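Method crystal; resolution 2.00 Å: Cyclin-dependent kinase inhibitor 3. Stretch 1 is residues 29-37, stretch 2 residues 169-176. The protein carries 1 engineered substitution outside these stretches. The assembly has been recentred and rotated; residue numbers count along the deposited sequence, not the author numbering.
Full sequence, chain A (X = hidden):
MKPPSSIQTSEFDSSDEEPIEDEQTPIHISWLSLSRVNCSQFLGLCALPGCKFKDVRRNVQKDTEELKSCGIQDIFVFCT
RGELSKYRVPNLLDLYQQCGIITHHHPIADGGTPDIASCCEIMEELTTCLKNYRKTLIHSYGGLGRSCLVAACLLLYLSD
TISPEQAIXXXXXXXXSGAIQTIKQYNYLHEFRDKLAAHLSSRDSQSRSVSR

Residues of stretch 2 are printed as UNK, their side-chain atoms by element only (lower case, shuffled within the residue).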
# COMPACT_ATOMS: atom_id res chain seq x y z
N ILE A 29 9.41 -0.86 -7.92
CA ILE A 29 7.96 -0.84 -7.77
C ILE A 29 7.42 -2.11 -8.42
O ILE A 29 7.75 -2.40 -9.58
CB ILE A 29 7.37 0.37 -8.50
CG1 ILE A 29 8.08 1.64 -8.07
CG2 ILE A 29 5.86 0.45 -8.26
CD1 ILE A 29 7.58 2.89 -8.77
N SER A 30 6.62 -2.87 -7.68
CA SER A 30 5.99 -4.08 -8.20
C SER A 30 4.58 -3.68 -8.62
O SER A 30 3.74 -3.37 -7.78
CB SER A 30 5.92 -5.12 -7.11
OG SER A 30 7.21 -5.42 -6.64
N TRP A 31 4.33 -3.69 -9.92
CA TRP A 31 3.04 -3.26 -10.43
C TRP A 31 1.95 -4.34 -10.52
O TRP A 31 2.07 -5.29 -11.30
CB TRP A 31 3.25 -2.58 -11.79
CG TRP A 31 4.06 -1.28 -11.74
CD1 TRP A 31 5.35 -1.10 -12.14
CD2 TRP A 31 3.59 0.01 -11.33
NE1 TRP A 31 5.71 0.22 -12.01
CE2 TRP A 31 4.65 0.92 -11.52
CE3 TRP A 31 2.37 0.48 -10.82
CZ2 TRP A 31 4.53 2.28 -11.21
CZ3 TRP A 31 2.24 1.83 -10.52
CH2 TRP A 31 3.33 2.72 -10.72
N LEU A 32 0.88 -4.17 -9.73
CA LEU A 32 -0.24 -5.11 -9.70
C LEU A 32 -1.31 -4.82 -10.76
O LEU A 32 -1.88 -3.73 -10.79
CB LEU A 32 -0.90 -5.09 -8.32
CG LEU A 32 -2.18 -5.95 -8.13
CD1 LEU A 32 -1.82 -7.44 -8.21
CD2 LEU A 32 -2.76 -5.68 -6.74
N SER A 33 -1.59 -5.79 -11.62
CA SER A 33 -2.62 -5.57 -12.63
C SER A 33 -3.98 -5.74 -11.95
O SER A 33 -4.15 -6.63 -11.12
CB SER A 33 -2.49 -6.58 -13.77
OG SER A 33 -3.75 -6.79 -14.38
N LEU A 34 -4.92 -4.86 -12.26
CA LEU A 34 -6.24 -4.95 -11.66
C LEU A 34 -7.28 -5.55 -12.65
O LEU A 34 -8.48 -5.56 -12.39
CB LEU A 34 -6.65 -3.55 -11.18
CG LEU A 34 -5.76 -2.86 -10.12
CD1 LEU A 34 -6.19 -1.42 -9.90
CD2 LEU A 34 -5.83 -3.60 -8.82
N SER A 35 -6.81 -6.08 -13.78
CA SER A 35 -7.75 -6.65 -14.74
C SER A 35 -8.66 -7.75 -14.14
O SER A 35 -9.76 -7.96 -14.64
CB SER A 35 -7.03 -7.18 -15.98
OG SER A 35 -6.25 -8.32 -15.66
N ARG A 36 -8.23 -8.44 -13.09
CA ARG A 36 -9.08 -9.49 -12.51
C ARG A 36 -10.31 -8.92 -11.81
O ARG A 36 -11.16 -9.68 -11.33
CB ARG A 36 -8.30 -10.34 -11.50
CG ARG A 36 -7.36 -11.41 -12.08
CD ARG A 36 -6.70 -12.22 -10.93
NE ARG A 36 -5.92 -13.39 -11.37
CZ ARG A 36 -4.63 -13.38 -11.71
NH1 ARG A 36 -3.93 -12.26 -11.69
NH2 ARG A 36 -4.04 -14.51 -12.08
N VAL A 37 -10.40 -7.60 -11.75
CA VAL A 37 -11.53 -6.93 -11.13
C VAL A 37 -12.05 -5.87 -12.11
O VAL A 37 -12.61 -4.85 -11.73
CB VAL A 37 -11.15 -6.33 -9.77
CG1 VAL A 37 -12.36 -5.61 -9.18
CG2 VAL A 37 -10.71 -7.43 -8.81
N UNK A 169 -4.13 -14.91 -3.20
CA UNK A 169 -3.31 -15.56 -4.21
C UNK A 169 -2.72 -14.55 -5.20
O UNK A 169 -1.55 -14.64 -5.57
c UNK A 169 -4.70 -17.70 -4.07
o UNK A 169 -5.80 -18.24 -4.36
c UNK A 169 -4.15 -16.60 -4.98
o UNK A 169 -4.02 -18.03 -3.08
N UNK A 170 -3.52 -13.59 -5.62
CA UNK A 170 -3.03 -12.58 -6.55
C UNK A 170 -1.86 -11.79 -5.99
O UNK A 170 -0.90 -11.51 -6.70
c UNK A 170 -4.14 -11.61 -6.95
o UNK A 170 -5.26 -12.28 -7.50
N UNK A 171 -1.92 -11.43 -4.71
CA UNK A 171 -0.83 -10.68 -4.10
C UNK A 171 0.37 -11.58 -3.84
O UNK A 171 1.53 -11.15 -3.95
c UNK A 171 -3.23 -8.67 -3.75
c UNK A 171 -0.97 -7.66 -3.52
c UNK A 171 -1.29 -10.00 -2.80
c UNK A 171 -1.95 -8.62 -2.91
N UNK A 172 0.09 -12.84 -3.50
CA UNK A 172 1.13 -13.82 -3.25
C UNK A 172 1.95 -13.95 -4.54
O UNK A 172 3.18 -14.03 -4.51
n UNK A 172 -2.80 -18.70 -0.54
c UNK A 172 0.49 -15.17 -2.87
c UNK A 172 -1.07 -16.55 -1.33
c UNK A 172 -2.53 -17.72 0.32
n UNK A 172 -1.73 -16.70 -0.02
c UNK A 172 -0.33 -15.20 -1.54
n UNK A 172 -3.09 -17.75 1.52
N UNK A 173 1.25 -13.91 -5.67
CA UNK A 173 1.87 -14.01 -6.98
C UNK A 173 2.68 -12.78 -7.31
O UNK A 173 3.54 -12.82 -8.18
o UNK A 173 -0.88 -15.80 -8.72
o UNK A 173 0.26 -16.25 -6.89
c UNK A 173 0.80 -14.21 -8.06
c UNK A 173 0.01 -15.51 -7.87
N UNK A 174 2.40 -11.69 -6.61
CA UNK A 174 3.10 -10.43 -6.82
C UNK A 174 4.24 -10.20 -5.84
O UNK A 174 5.30 -9.72 -6.21
c UNK A 174 2.42 -7.90 -7.36
c UNK A 174 3.73 -7.93 -8.15
c UNK A 174 2.45 -6.82 -6.28
c UNK A 174 2.12 -9.26 -6.70
N UNK A 175 4.01 -10.55 -4.58
CA UNK A 175 5.01 -10.32 -3.52
C UNK A 175 5.75 -11.54 -2.95
O UNK A 175 6.73 -11.36 -2.22
c UNK A 175 4.40 -7.37 -3.37
n UNK A 175 5.59 -7.17 -2.56
c UNK A 175 6.71 -6.67 -3.05
c UNK A 175 4.34 -9.59 -2.34
n UNK A 175 6.78 -6.34 -4.33
n UNK A 175 7.76 -6.52 -2.26
c UNK A 175 3.52 -8.38 -2.72
N UNK A 176 5.27 -12.74 -3.23
CA UNK A 176 5.90 -13.94 -2.69
C UNK A 176 5.00 -14.64 -1.69
O UNK A 176 3.91 -14.16 -1.38

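Position 169 has four side-chain atoms, two carbons and two oxygens, with both oxygens on the second carbon. It touches nothing on stretch 1. A carboxylate carried directly on CB is aspartate, D169.

Position 170 has one carbon and one oxygen. Its CA-to-CB bond points toward stretch 1, and the oxygen lies 3.7 Å from CD of R36. A lone hydroxyl on CB means serine, S170. Its OG is hydrogen-bonded elsewhere in the structure.

Position 171 has four carbons, forked at the second. The CA-to-CB bond runs sideways, but the end of the side chain comes nearer to stretch 1. One terminal carbon reaches the side chain of L32. The fork beyond CB gives leucine, L171. Its CD1 is 4.2 Å from CD2 of L32.

Position 172 has three carbons, a nitrogen, then a carbon carrying two more nitrogens. This is a guanidinium, so the residue is R172. It is out of reach of stretch 1. Its NH1 forms a salt bridge with OD1 of D169, at 2.9 Å, one helical turn back.

Position 173 again has two carbons, the second carrying two oxygens. Its CA-to-CB bond points toward stretch 1, but the side chain stops short of contact. It is D173.

Position 174 has four carbons, forked at the second. Its CA-to-CB bond points toward stretch 1, and the side chain packs on S30 and L32. It is L174. CD2 lies 3.7 Å from CB of S30, and CD1 lies 4.3 Å from CB of L32.

Position 175 has three carbons, a nitrogen, and a carbon carrying two nitrogens. The atoms form a guanidinium, and one terminal nitrogen comes close to the hydroxyl of S30. It is R175. All of its first three chi angles are m, and the folded chain brings NH1 to 2.5 Å from OG of S30, at the guanidinium edge.

Position 176 has no side-chain atoms. Phi is positive, and a CB would jam against the preceding carbonyl O. It is G176, just past the helix end.

The strand and helix run nearly antiparallel, at 153°, with axes 9.3 Å apart at closest approach. CA of L32 and CA of L174 are 6.9 Å apart. L171 and L174 give L32 an apolar surface. S30 and R36 extend the contact along the helix. The leucines pack at the middle, and the close approach of R175 to S30 lies toward the C-terminal end of the helix.

Stretch 2, residues 169-176: DSLRDLRG
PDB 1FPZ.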